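AceL NrdHF-1-1 Intein (Metagenome, PDB 6ZGQ) probably excises itself from a precursor and joins the flanking exteins, as class 3 inteins do, here as a linked, splice-inactive form of a naturally split intein. Local coordinates at residues V70-M76 / C87-D91; S135-F141 / V152-M157; K13-K17 / D30-Q34. One frame throughout, in Å; residues are numbered along the deposited sequence. Where two conformers were deposited one is given.

Contact 1: V70-M76 / C87-D91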
ATOM      1  N   VAL A  70      -2.557  -7.715   0.841  1.00  8.98           N
ATOM      2  CA  VAL A  70      -3.487  -7.051  -0.076  1.00  9.16           C
ATOM      3  C   VAL A  70      -4.405  -8.081  -0.767  1.00  9.16           C
ATOM      4  O   VAL A  70      -4.075  -9.279  -0.799  1.00  8.79           O
ATOM      5  CB  VAL A  70      -2.684  -6.207  -1.103  1.00  9.01           C
ATOM      6  CG1 VAL A  70      -1.644  -5.342  -0.394  1.00  8.98           C
ATOM      7  CG2 VAL A  70      -1.994  -7.086  -2.141  1.00  9.34           C
ATOM      8  N   SER A  71      -5.544  -7.609  -1.286  0.53  9.25           N
ATOM      9  CA  SER A  71      -6.465  -8.425  -2.095  0.53  9.41           C
ATOM     10  C   SER A  71      -5.844  -8.700  -3.469  0.53  9.75           C
ATOM     11  O   SER A  71      -4.951  -7.976  -3.895  0.53 10.13           O
ATOM     12  CB  SER A  71      -7.810  -7.713  -2.252  0.53  9.42           C
ATOM     13  OG  SER A  71      -8.372  -7.425  -0.985  0.53  9.55           O
ATOM     14  N   PRO A  72      -6.307  -9.751  -4.174  1.00  9.97           N
ATOM     15  CA  PRO A  72      -5.782 -10.069  -5.510  1.00 10.19           C
ATOM     16  C   PRO A  72      -5.709  -8.894  -6.506  1.00 11.25           C
ATOM     17  O   PRO A  72      -4.721  -8.804  -7.238  1.00 10.93           O
ATOM     18  CB  PRO A  72      -6.753 -11.136  -6.020  1.00  9.67           C
ATOM     19  CG  PRO A  72      -7.231 -11.816  -4.778  1.00 10.18           C
ATOM     20  CD  PRO A  72      -7.320 -10.730  -3.740  1.00  9.81           C
ATOM     21  N   ASN A  73      -6.722  -8.014  -6.499  1.00 10.51           N
ATOM     22  CA  ASN A  73      -6.847  -6.907  -7.472  1.00 10.94           C
ATOM     23  C   ASN A  73      -6.428  -5.564  -6.880  1.00  9.86           C
ATOM     24  O   ASN A  73      -6.714  -4.528  -7.482  1.00 11.12           O
ATOM     25  CB  ASN A  73      -8.277  -6.788  -8.025  1.00 12.07           C
ATOM     26  CG  ASN A  73      -8.729  -8.040  -8.743  1.00 13.63           C
ATOM     27  OD1 ASN A  73      -7.977  -8.625  -9.520  1.00 14.94           O
ATOM     28  ND2 ASN A  73      -9.954  -8.457  -8.489  1.00 16.40           N
ATOM     29  N   HIS A  74      -5.769  -5.587  -5.715  1.00  9.41           N
ATOM     30  CA  HIS A  74      -5.163  -4.388  -5.116  1.00  8.26           C
ATOM     31  C   HIS A  74      -4.043  -3.873  -6.024  1.00  8.41           C
ATOM     32  O   HIS A  74      -3.288  -4.683  -6.579  1.00  8.83           O
ATOM     33  CB  HIS A  74      -4.601  -4.671  -3.729  1.00  7.70           C
ATOM     34  CG  HIS A  74      -4.020  -3.459  -3.089  1.00  7.78           C
ATOM     35  ND1 HIS A  74      -4.805  -2.422  -2.641  1.00  7.58           N
ATOM     36  CD2 HIS A  74      -2.739  -3.096  -2.859  1.00  7.62           C
ATOM     37  CE1 HIS A  74      -4.031  -1.480  -2.137  1.00  7.37           C
ATOM     38  NE2 HIS A  74      -2.771  -1.859  -2.266  1.00  7.46           N
ATOM     39  N   ARG A  75      -3.952  -2.548  -6.176  1.00  7.77           N
ATOM     40  CA  ARG A  75      -2.944  -1.907  -7.024  1.00  7.94           C
ATOM     41  C   ARG A  75      -1.619  -1.837  -6.250  1.00  8.04           C
ATOM     42  O   ARG A  75      -1.557  -1.194  -5.190  1.00  8.26           O
ATOM     43  CB  ARG A  75      -3.425  -0.517  -7.474  1.00  7.80           C
ATOM     44  CG  ARG A  75      -4.598  -0.573  -8.450  1.00  8.36           C
ATOM     45  CD  ARG A  75      -5.278   0.773  -8.633  1.00  8.63           C
ATOM     46  NE  ARG A  75      -4.375   1.775  -9.214  1.00 10.06           N
ATOM     47  CZ  ARG A  75      -3.846   2.820  -8.569  1.00  9.72           C
ATOM     48  NH1 ARG A  75      -4.115   3.057  -7.293  1.00  9.40           N
ATOM     49  NH2 ARG A  75      -3.036   3.650  -9.212  1.00 11.01           N
ATOM     50  N   MET A  76      -0.601  -2.554  -6.741  1.00  8.41           N
ATOM     51  CA  MET A  76       0.766  -2.459  -6.218  1.00  8.54           C
ATOM     52  C   MET A  76       1.459  -1.328  -6.968  1.00  8.89           C
ATOM     53  O   MET A  76       1.258  -1.202  -8.182  1.00 10.03           O
ATOM     54  CB  MET A  76       1.522  -3.778  -6.399  1.00  9.19           C
ATOM     55  CG  MET A  76       0.878  -4.946  -5.669  1.00  8.66           C
ATOM     56  SD  MET A  76       0.691  -4.625  -3.906  1.00  9.93           S
ATOM     57  CE  MET A  76       2.398  -4.739  -3.372  1.00  9.96           C
ATOM     58  N   CYS A  87       0.390  -2.120 -10.921  0.76 12.45           N
ATOM     59  CA  CYS A  87       0.080  -3.494 -11.368  0.76 12.52           C
ATOM     60  C   CYS A  87      -0.787  -4.161 -10.294  0.76 12.04           C
ATOM     61  O   CYS A  87      -0.517  -3.961  -9.102  0.76 12.35           O
ATOM     62  CB  CYS A  87       1.369  -4.303 -11.564  0.76 13.55           C
ATOM     63  SG  CYS A  87       1.142  -5.953 -12.269  0.76 14.07           S
ATOM     64  N   LEU A  88      -1.815  -4.916 -10.703  1.00 11.72           N
ATOM     65  CA  LEU A  88      -2.643  -5.691  -9.769  1.00 10.81           C
ATOM     66  C   LEU A  88      -1.743  -6.725  -9.079  1.00 10.75           C
ATOM     67  O   LEU A  88      -0.850  -7.275  -9.731  1.00 10.94           O
ATOM     68  CB  LEU A  88      -3.794  -6.359 -10.526  1.00 10.70           C
ATOM     69  CG  LEU A  88      -4.743  -5.418 -11.283  1.00 11.00           C
ATOM     70  CD1 LEU A  88      -5.980  -6.175 -11.744  1.00 11.35           C
ATOM     71  CD2 LEU A  88      -5.143  -4.233 -10.423  1.00 10.88           C
ATOM     72  N   ALA A  89      -1.957  -6.926  -7.773  1.00 10.11           N
ATOM     73  CA  ALA A  89      -1.170  -7.836  -6.926  1.00 10.31           C
ATOM     74  C   ALA A  89      -1.035  -9.231  -7.552  1.00 10.49           C
ATOM     75  O   ALA A  89       0.071  -9.764  -7.619  1.00 10.92           O
ATOM     76  CB  ALA A  89      -1.793  -7.923  -5.539  1.00  9.74           C
ATOM     77  N   LYS A  90      -2.149  -9.797  -8.028  1.00 10.83           N
ATOM     78  CA  LYS A  90      -2.163 -11.139  -8.634  1.00 11.11           C
ATOM     79  C   LYS A  90      -1.341 -11.218  -9.933  1.00 11.55           C
ATOM     80  O   LYS A  90      -0.942 -12.323 -10.323  1.00 12.17           O
ATOM     81  CB  LYS A  90      -3.606 -11.602  -8.897  1.00 12.16           C
ATOM     82  CG  LYS A  90      -4.344 -10.815  -9.973  1.00 13.48           C
ATOM     83  CD  LYS A  90      -5.793 -11.245 -10.095  1.00 14.89           C
ATOM     84  CE  LYS A  90      -6.432 -10.707 -11.364  1.00 16.02           C
ATOM     85  NZ  LYS A  90      -7.908 -10.622 -11.231  1.00 17.69           N
ATOM     86  N   ASP A  91      -1.100 -10.068 -10.583  1.00 12.51           N
ATOM     87  CA  ASP A  91      -0.378  -9.985 -11.865  1.00 12.49           C
ATOM     88  C   ASP A  91       1.103  -9.626 -11.691  1.00 11.75           C
ATOM     89  O   ASP A  91       1.868  -9.820 -12.636  1.00 12.18           O
ATOM     90  CB  ASP A  91      -1.050  -8.968 -12.809  1.00 12.59           C
ATOM     91  CG  ASP A  91      -2.441  -9.400 -13.231  1.00 13.66           C
ATOM     92  OD1 ASP A  91      -2.632 -10.606 -13.488  1.00 14.44           O
ATOM     93  OD2 ASP A  91      -3.340  -8.539 -13.285  1.00 14.67           O
TER
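Val-70 ends strand 66-70, its CA-to-CB bond directed toward 87-91: CG2 lies 3.5 Å from Ala-89 CB, a small apolar contact. Ser-71 points away, its OG hydrogen-bonded to Ala-7 O, while Ser-71 O accepts His-74 N at 3.1 Å to close a type I turn. Within that turn, Pro-72 O takes the amide of Lys-90 (Lys-90 N to Pro-72 O 2.9 Å). Next to it, Asn-73 is bonded at both ends of its amide: OD1 accepts Lys-90 NZ at 2.6 Å, and ND2 goes to Asp-5. The run Ser-Pro-Asn-His resembles the TxxH element of block B in inteins, so His-74 is consistent with the conserved histidine of the HINT fold. Its CA-to-CB bond points away from 87-91, and the ring nitrogens bond elsewhere, NE2 to Thr-153 OG1 and ND1 to Glu-6 O. What this residue gives the partner segment is its carbonyl: His-74 O accepts Ala-89 N at 2.9 Å. From here the backbones form a regular antiparallel hairpin. Arg-75 opposes Leu-88 as a non-hydrogen-bonded pair, and its guanidinium reaches Glu-86 in a salt bridge and the carbonyls of Lys-139 and Ala-155. Met-76 and Cys-87 follow as the hydrogen-bonded pair (Met-76 N to Cys-87 O 2.7 Å, Cys-87 N to Met-76 O 3.0 Å), and Met-76 CG packs 4.0 Å from Ala-89 CB.

Contact 2: S135-F141 / V152-M157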
ATOM      1  N   SER A 135      -9.620   5.839  -1.523  1.00  9.84           N
ATOM      2  CA  SER A 135      -9.303   6.624  -2.721  1.00 10.12           C
ATOM      3  C   SER A 135      -8.715   7.963  -2.266  1.00 10.31           C
ATOM      4  O   SER A 135      -9.293   8.612  -1.386  1.00  9.93           O
ATOM      5  CB  SER A 135     -10.554   6.830  -3.574  1.00 10.92           C
ATOM      6  OG  SER A 135     -11.139   5.572  -3.887  1.00 12.65           O
ATOM      7  N   VAL A 136      -7.551   8.319  -2.820  1.00 10.60           N
ATOM      8  CA  VAL A 136      -6.918   9.645  -2.645  1.00 11.13           C
ATOM      9  C   VAL A 136      -6.528  10.198  -4.024  1.00 11.36           C
ATOM     10  O   VAL A 136      -6.206   9.430  -4.924  1.00 11.84           O
ATOM     11  CB  VAL A 136      -5.683   9.584  -1.703  1.00 11.31           C
ATOM     12  CG1 VAL A 136      -6.113   9.447  -0.253  1.00 11.55           C
ATOM     13  CG2 VAL A 136      -4.731   8.458  -2.087  1.00 10.97           C
ATOM     14  N   PRO A 137      -6.573  11.533  -4.212  1.00 12.60           N
ATOM     15  CA  PRO A 137      -6.227  12.155  -5.502  1.00 12.75           C
ATOM     16  C   PRO A 137      -4.913  11.679  -6.153  1.00 12.90           C
ATOM     17  O   PRO A 137      -4.861  11.518  -7.370  1.00 13.82           O
ATOM     18  CB  PRO A 137      -6.119  13.636  -5.142  1.00 13.25           C
ATOM     19  CG  PRO A 137      -7.090  13.810  -4.021  1.00 13.20           C
ATOM     20  CD  PRO A 137      -6.995  12.539  -3.217  1.00 12.33           C
ATOM     21  N   GLY A 138      -3.874  11.467  -5.344  1.00 12.47           N
ATOM     22  CA  GLY A 138      -2.549  11.046  -5.825  1.00 12.27           C
ATOM     23  C   GLY A 138      -2.509   9.589  -6.271  1.00 12.64           C
ATOM     24  O   GLY A 138      -1.516   9.172  -6.875  1.00 14.41           O
ATOM     25  N   LYS A 139      -3.567   8.833  -5.938  1.00 12.57           N
ATOM     26  CA  LYS A 139      -3.803   7.436  -6.372  1.00 11.83           C
ATOM     27  C   LYS A 139      -2.933   6.425  -5.617  1.00 10.15           C
ATOM     28  O   LYS A 139      -2.929   5.243  -5.981  1.00  9.40           O
ATOM     29  CB  LYS A 139      -3.604   7.261  -7.888  1.00 13.76           C
ATOM     30  CG  LYS A 139      -4.482   8.139  -8.776  1.00 16.38           C
ATOM     31  CD  LYS A 139      -4.315   7.820 -10.263  1.00 20.14           C
ATOM     32  CE  LYS A 139      -2.937   8.160 -10.822  1.00 23.99           C
ATOM     33  NZ  LYS A 139      -2.672   9.623 -10.928  1.00 27.86           N
ATOM     34  N   SER A 140      -2.213   6.881  -4.584  1.00  9.93           N
ATOM     35  CA  SER A 140      -1.416   6.007  -3.700  1.00 10.14           C
ATOM     36  C   SER A 140      -1.187   6.706  -2.357  1.00  9.94           C
ATOM     37  O   SER A 140      -1.213   7.944  -2.310  1.00 10.45           O
ATOM     38  CB  SER A 140      -0.089   5.626  -4.356  1.00  9.77           C
ATOM     39  OG  SER A 140       0.875   6.657  -4.220  1.00 10.33           O
ATOM     40  N   PHE A 141      -0.986   5.921  -1.291  1.00  9.93           N
ATOM     41  CA  PHE A 141      -0.795   6.445   0.080  1.00  9.67           C
ATOM     42  C   PHE A 141       0.165   5.545   0.869  1.00  8.69           C
ATOM     43  O   PHE A 141       0.518   4.461   0.397  1.00  8.36           O
ATOM     44  CB  PHE A 141      -2.147   6.638   0.796  1.00 10.38           C
ATOM     45  CG  PHE A 141      -2.983   5.385   0.895  1.00 10.98           C
ATOM     46  CD1 PHE A 141      -2.787   4.489   1.929  1.00 12.22           C
ATOM     47  CD2 PHE A 141      -3.959   5.107  -0.050  1.00 12.84           C
ATOM     48  CE1 PHE A 141      -3.548   3.335   2.023  1.00 10.37           C
ATOM     49  CE2 PHE A 141      -4.720   3.957   0.039  1.00 11.14           C
ATOM     50  CZ  PHE A 141      -4.509   3.066   1.071  1.00 11.28           C
ATOM     51  N   VAL A 152       4.722   2.696   0.107  1.00  7.63           N
ATOM     52  CA  VAL A 152       3.663   3.254  -0.756  1.00  7.80           C
ATOM     53  C   VAL A 152       2.852   2.069  -1.292  1.00  7.59           C
ATOM     54  O   VAL A 152       3.445   1.068  -1.704  1.00  7.75           O
ATOM     55  CB  VAL A 152       4.261   4.111  -1.908  1.00  7.81           C
ATOM     56  CG1 VAL A 152       3.208   4.561  -2.918  1.00  7.87           C
ATOM     57  CG2 VAL A 152       4.990   5.329  -1.345  1.00  7.75           C
ATOM     58  N   THR A 153       1.522   2.169  -1.227  1.00  7.07           N
ATOM     59  CA  THR A 153       0.605   1.152  -1.768  1.00  6.95           C
ATOM     60  C   THR A 153      -0.489   1.855  -2.580  1.00  7.08           C
ATOM     61  O   THR A 153      -0.723   3.049  -2.362  1.00  7.89           O
ATOM     62  CB  THR A 153       0.005   0.284  -0.644  1.00  6.39           C
ATOM     63  OG1 THR A 153      -0.473  -0.932  -1.219  1.00  6.61           O
ATOM     64  CG2 THR A 153      -1.130   0.996   0.094  1.00  6.05           C
ATOM     65  N   GLY A 154      -1.122   1.140  -3.514  1.00  7.01           N
ATOM     66  CA  GLY A 154      -2.167   1.717  -4.371  1.00  7.53           C
ATOM     67  C   GLY A 154      -3.445   2.054  -3.619  1.00  7.57           C
ATOM     68  O   GLY A 154      -3.836   1.308  -2.710  1.00 10.26           O
ATOM     69  N   ALA A 155      -4.066   3.178  -3.997  1.00  8.38           N
ATOM     70  CA  ALA A 155      -5.455   3.534  -3.656  1.00  8.31           C
ATOM     71  C   ALA A 155      -6.403   2.846  -4.643  1.00  9.83           C
ATOM     72  O   ALA A 155      -5.946   2.392  -5.699  1.00 10.01           O
ATOM     73  CB  ALA A 155      -5.640   5.044  -3.720  1.00  7.65           C
ATOM     74  N   SER A 156      -7.686   2.724  -4.276  1.00 12.34           N
ATOM     75  CA  SER A 156      -8.744   2.239  -5.180  1.00 15.07           C
ATOM     76  C   SER A 156      -9.137   3.388  -6.109  1.00 18.10           C
ATOM     77  O   SER A 156      -9.213   4.539  -5.660  1.00 18.95           O
ATOM     78  CB  SER A 156      -9.957   1.720  -4.394  1.00 16.87           C
ATOM     79  OG  SER A 156     -10.178   2.480  -3.214  1.00 18.69           O
ATOM     80  N   MET A 157      -9.349   3.073  -7.392  1.00 21.80           N
ATOM     81  CA  MET A 157      -9.625   4.078  -8.436  1.00 27.22           C
ATOM     82  C   MET A 157     -11.119   4.338  -8.564  1.00 29.98           C
ATOM     83  O   MET A 157     -11.626   5.306  -7.997  1.00 32.01           O
ATOM     84  CB  MET A 157      -9.044   3.636  -9.785  1.00 32.53           C
ATOM     85  CG  MET A 157      -7.546   3.876  -9.915  1.00 36.60           C
ATOM     86  SD  MET A 157      -7.083   5.610  -9.709  1.00 43.02           S
ATOM     87  CE  MET A 157      -7.706   6.333 -11.227  1.00 41.36           C
TER
HETATM   88  O   HOH W   1      -7.407   6.866  -5.743  1.00 26.48           O
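The two backbones run antiparallel. Phe-141 and Thr-153 form a hydrogen-bonded pair (Phe-141 N to Thr-153 O 3.1 Å, Thr-153 N to Phe-141 O 3.0 Å), Ser-140 and Gly-154 the non-hydrogen-bonded pair beside it, and Ala-155 N continues the ladder to Lys-139 O at 3.1 Å. Upstream, a type I turn from Val-136 to Lys-139 swings the chain off, and water 1 fills the gap, donating to Val-136 O and Ser-156 O, each at 2.9 Å. On the Phe-141 side of the sheet, Thr-153 CG2 sits over the ring face, 4.2 Å from its centroid, a CH-pi contact; Ala-155 CB adds apolar packing at 4.0 Å from Phe-141 CE2 and 3.9 Å from Val-136 CG2. Ser-135 OG is placed to bond Ser-156 O at 2.8 Å, though its position is less certain. At the edge Lys-139 CD rests 3.6 Å from Met-157 SD. Thr-153 OG1 and Ala-155 O are taken by His-74 and Arg-75. Ala-155 is an engineered replacement of an asparagine, probably the intein's last residue, so Ser-156 would begin the C-extein: this hairpin is the C-terminal one of a HINT fold, with the C-terminal splice junction at its end.

Contact 3: K13-K17 / D30-Q34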
ATOM      1  N   LYS A  13      -2.105  -0.396   9.034  1.00  8.72           N
ATOM      2  CA  LYS A  13      -2.081   1.002   9.495  1.00  9.08           C
ATOM      3  C   LYS A  13      -1.818   1.928   8.306  1.00  8.96           C
ATOM      4  O   LYS A  13      -1.008   1.589   7.449  1.00  9.06           O
ATOM      5  CB  LYS A  13      -1.035   1.208  10.597  1.00 10.00           C
ATOM      6  CG  LYS A  13      -1.484   0.664  11.939  1.00 11.16           C
ATOM      7  CD  LYS A  13      -0.417   0.816  12.993  1.00 12.88           C
ATOM      8  CE  LYS A  13      -0.818   0.073  14.246  1.00 15.64           C
ATOM      9  NZ  LYS A  13      -2.063   0.612  14.857  1.00 18.31           N
ATOM     10  N   VAL A  14      -2.547   3.048   8.254  1.00  9.08           N
ATOM     11  CA  VAL A  14      -2.395   4.100   7.235  1.00  8.74           C
ATOM     12  C   VAL A  14      -1.757   5.304   7.938  1.00  9.08           C
ATOM     13  O   VAL A  14      -2.254   5.724   8.992  1.00  8.75           O
ATOM     14  CB  VAL A  14      -3.761   4.495   6.614  1.00  8.79           C
ATOM     15  CG1 VAL A  14      -3.650   5.756   5.763  1.00  9.19           C
ATOM     16  CG2 VAL A  14      -4.335   3.345   5.794  1.00  8.89           C
ATOM     17  N   THR A  15      -0.650   5.809   7.388  1.00  8.92           N
ATOM     18  CA  THR A  15       0.038   6.982   7.951  1.00  9.01           C
ATOM     19  C   THR A  15      -0.804   8.222   7.679  1.00  8.78           C
ATOM     20  O   THR A  15      -1.203   8.434   6.537  1.00  9.01           O
ATOM     21  CB  THR A  15       1.467   7.079   7.406  1.00  8.90           C
ATOM     22  OG1 THR A  15       2.126   5.884   7.813  1.00  9.47           O
ATOM     23  CG2 THR A  15       2.227   8.290   7.947  1.00  8.47           C
ATOM     24  N   THR A  16      -1.115   8.963   8.753  1.00  8.79           N
ATOM     25  CA  THR A  16      -1.908  10.207   8.737  1.00  9.06           C
ATOM     26  C   THR A  16      -1.041  11.316   9.353  1.00 10.05           C
ATOM     27  O   THR A  16       0.066  11.005   9.818  1.00 10.81           O
ATOM     28  CB  THR A  16      -3.251  10.047   9.502  1.00  8.53           C
ATOM     29  OG1 THR A  16      -3.048  10.183  10.913  1.00  8.85           O
ATOM     30  CG2 THR A  16      -3.899   8.700   9.226  1.00  8.77           C
ATOM     31  N   LYS A  17      -1.524  12.568   9.336  1.00 11.03           N
ATOM     32  CA  LYS A  17      -0.808  13.717   9.930  1.00 11.91           C
ATOM     33  C   LYS A  17      -0.618  13.532  11.446  1.00 12.39           C
ATOM     34  O   LYS A  17       0.363  14.034  11.991  1.00 12.25           O
ATOM     35  CB  LYS A  17      -1.522  15.058   9.650  1.00 13.35           C
ATOM     36  CG  LYS A  17      -0.621  16.286   9.848  1.00 15.51           C
ATOM     37  CD  LYS A  17      -1.355  17.620   9.780  1.00 18.92           C
ATOM     38  CE  LYS A  17      -0.492  18.742  10.344  1.00 20.77           C
ATOM     39  NZ  LYS A  17      -1.104  20.089  10.182  1.00 23.57           N
ATOM     40  N   ASP A  30     -10.139  12.199   7.868  1.00 10.13           N
ATOM     41  CA  ASP A  30      -8.723  11.937   8.202  1.00  9.77           C
ATOM     42  C   ASP A  30      -7.816  12.578   7.144  1.00  9.41           C
ATOM     43  O   ASP A  30      -8.234  12.741   5.997  1.00  9.58           O
ATOM     44  CB  ASP A  30      -8.428  10.433   8.323  1.00  9.95           C
ATOM     45  CG  ASP A  30      -8.899   9.850   9.637  1.00 10.40           C
ATOM     46  OD1 ASP A  30      -8.522  10.391  10.687  1.00 11.15           O
ATOM     47  OD2 ASP A  30      -9.666   8.866   9.610  1.00 11.45           O
ATOM     48  N   GLU A  31      -6.598  12.933   7.554  1.00  9.02           N
ATOM     49  CA  GLU A  31      -5.572  13.533   6.689  1.00  9.15           C
ATOM     50  C   GLU A  31      -4.488  12.482   6.422  1.00  8.55           C
ATOM     51  O   GLU A  31      -3.559  12.338   7.231  1.00  8.97           O
ATOM     52  CB  GLU A  31      -4.982  14.775   7.368  1.00 10.96           C
ATOM     53  CG  GLU A  31      -6.033  15.816   7.705  1.00 12.30           C
ATOM     54  CD  GLU A  31      -5.441  17.022   8.401  1.00 15.42           C
ATOM     55  OE1 GLU A  31      -5.260  16.972   9.636  1.00 19.06           O
ATOM     56  OE2 GLU A  31      -5.160  18.017   7.706  1.00 20.27           O
ATOM     57  N   VAL A  32      -4.605  11.798   5.281  0.77  7.63           N
ATOM     58  CA  VAL A  32      -3.789  10.624   4.933  0.77  7.56           C
ATOM     59  C   VAL A  32      -2.567  11.079   4.141  0.77  7.73           C
ATOM     60  O   VAL A  32      -2.709  11.932   3.254  0.77  8.20           O
ATOM     61  CB  VAL A  32      -4.620   9.613   4.093  0.77  7.02           C
ATOM     62  CG1 VAL A  32      -3.766   8.464   3.571  0.77  6.98           C
ATOM     63  CG2 VAL A  32      -5.790   9.077   4.909  0.77  7.00           C
ATOM     64  N   LEU A  33      -1.394  10.518   4.460  1.00  7.89           N
ATOM     65  CA  LEU A  33      -0.162  10.778   3.690  1.00  8.56           C
ATOM     66  C   LEU A  33      -0.287  10.068   2.343  1.00  9.20           C
ATOM     67  O   LEU A  33      -0.213   8.828   2.292  1.00  8.96           O
ATOM     68  CB  LEU A  33       1.078  10.285   4.448  1.00  8.54           C
ATOM     69  CG  LEU A  33       2.427  10.628   3.803  1.00  8.79           C
ATOM     70  CD1 LEU A  33       2.582  12.131   3.630  1.00  8.35           C
ATOM     71  CD2 LEU A  33       3.584  10.062   4.611  1.00  8.76           C
ATOM     72  N   GLN A  34      -0.529  10.849   1.283  1.00  9.90           N
ATOM     73  CA  GLN A  34      -0.609  10.335  -0.088  1.00 10.59           C
ATOM     74  C   GLN A  34       0.740  10.554  -0.766  1.00 10.82           C
ATOM     75  O   GLN A  34       1.544  11.358  -0.281  1.00 10.91           O
ATOM     76  CB  GLN A  34      -1.765  10.981  -0.874  1.00 10.90           C
ATOM     77  CG  GLN A  34      -1.558  12.431  -1.283  1.00 11.59           C
ATOM     78  CD  GLN A  34      -2.393  12.799  -2.487  1.00 12.55           C
ATOM     79  OE1 GLN A  34      -3.521  12.332  -2.639  1.00 12.18           O
ATOM     80  NE2 GLN A  34      -1.840  13.624  -3.363  1.00 13.36           N
TER
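Glu-31 and Thr-15 bury the most surface here, and they work at different ends of the contact. The carbonyl of Glu-31 accepts the amide of Lys-17 (Lys-17 N to Glu-31 O 2.9 Å), and Glu-31 O also lies 3.1 Å from Thr-16 CA in a CA-H...O contact. The two charged side chains run out side by side to the surface, with Lys-17 CD 4.0 Å from Glu-31 OE1, but Lys-17 NZ stays 5.2 Å from Glu-31 OE1 and is too far for a salt bridge. Thr-15 supplies the second main-chain bond: Thr-15 O accepts Leu-33 N at 2.9 Å in an almost linear arrangement, and Thr-15 CG2 touches Leu-33 CD2 at 4.0 Å. Thr-15 OG1 turns to Asp-20 instead. Between these two bonds Thr-16 and Val-32 come closest, CA to CA 4.3 Å, as a single bridge. No longer ladder can develop, because strands 13-15 and 32-34 run at 71° to each other, their axes approaching to 6.2 Å, so the backbones meet and diverge. Beside the bridge Val-14 CG1 packs 3.5 Å from Val-32 CG1, and both valines touch Phe-141; Leu-33 and Thr-15 both touch Val-142. Strand 140-144 joins both segments: Thr-15 and Leu-33 each have a backbone hydrogen bond with Val-142. The result is a steep crossing in which an early strand of the large curled sheet is bridged to the hairpin 32-35/42-45, consistent with the all-beta HINT fold expected of an intein.

How the contacts relate
From the N terminus, contact 3 closes first, joining 13-17 to 30-34 across a loop that includes strand 20-22. Contact 1 then closes the tight hairpin 75-80/83-88, and contact 2 the hairpin 140-144/150-154 near the C-terminal end. The three follow in series; none encloses or crosses another. Contact 2 is the middle piece in space: His-74 NE2 reaches Thr-153 OG1 at 2.7 Å and Arg-75 NH1 reaches Ala-155 O at 2.5 Å from contact 1, while Gln-34 OE1 of contact 3 meets Gly-138 N at 2.9 Å. Contacts 1 and 3 do not touch, their nearest atoms about 9 Å apart, on opposite sides of the chain's centre.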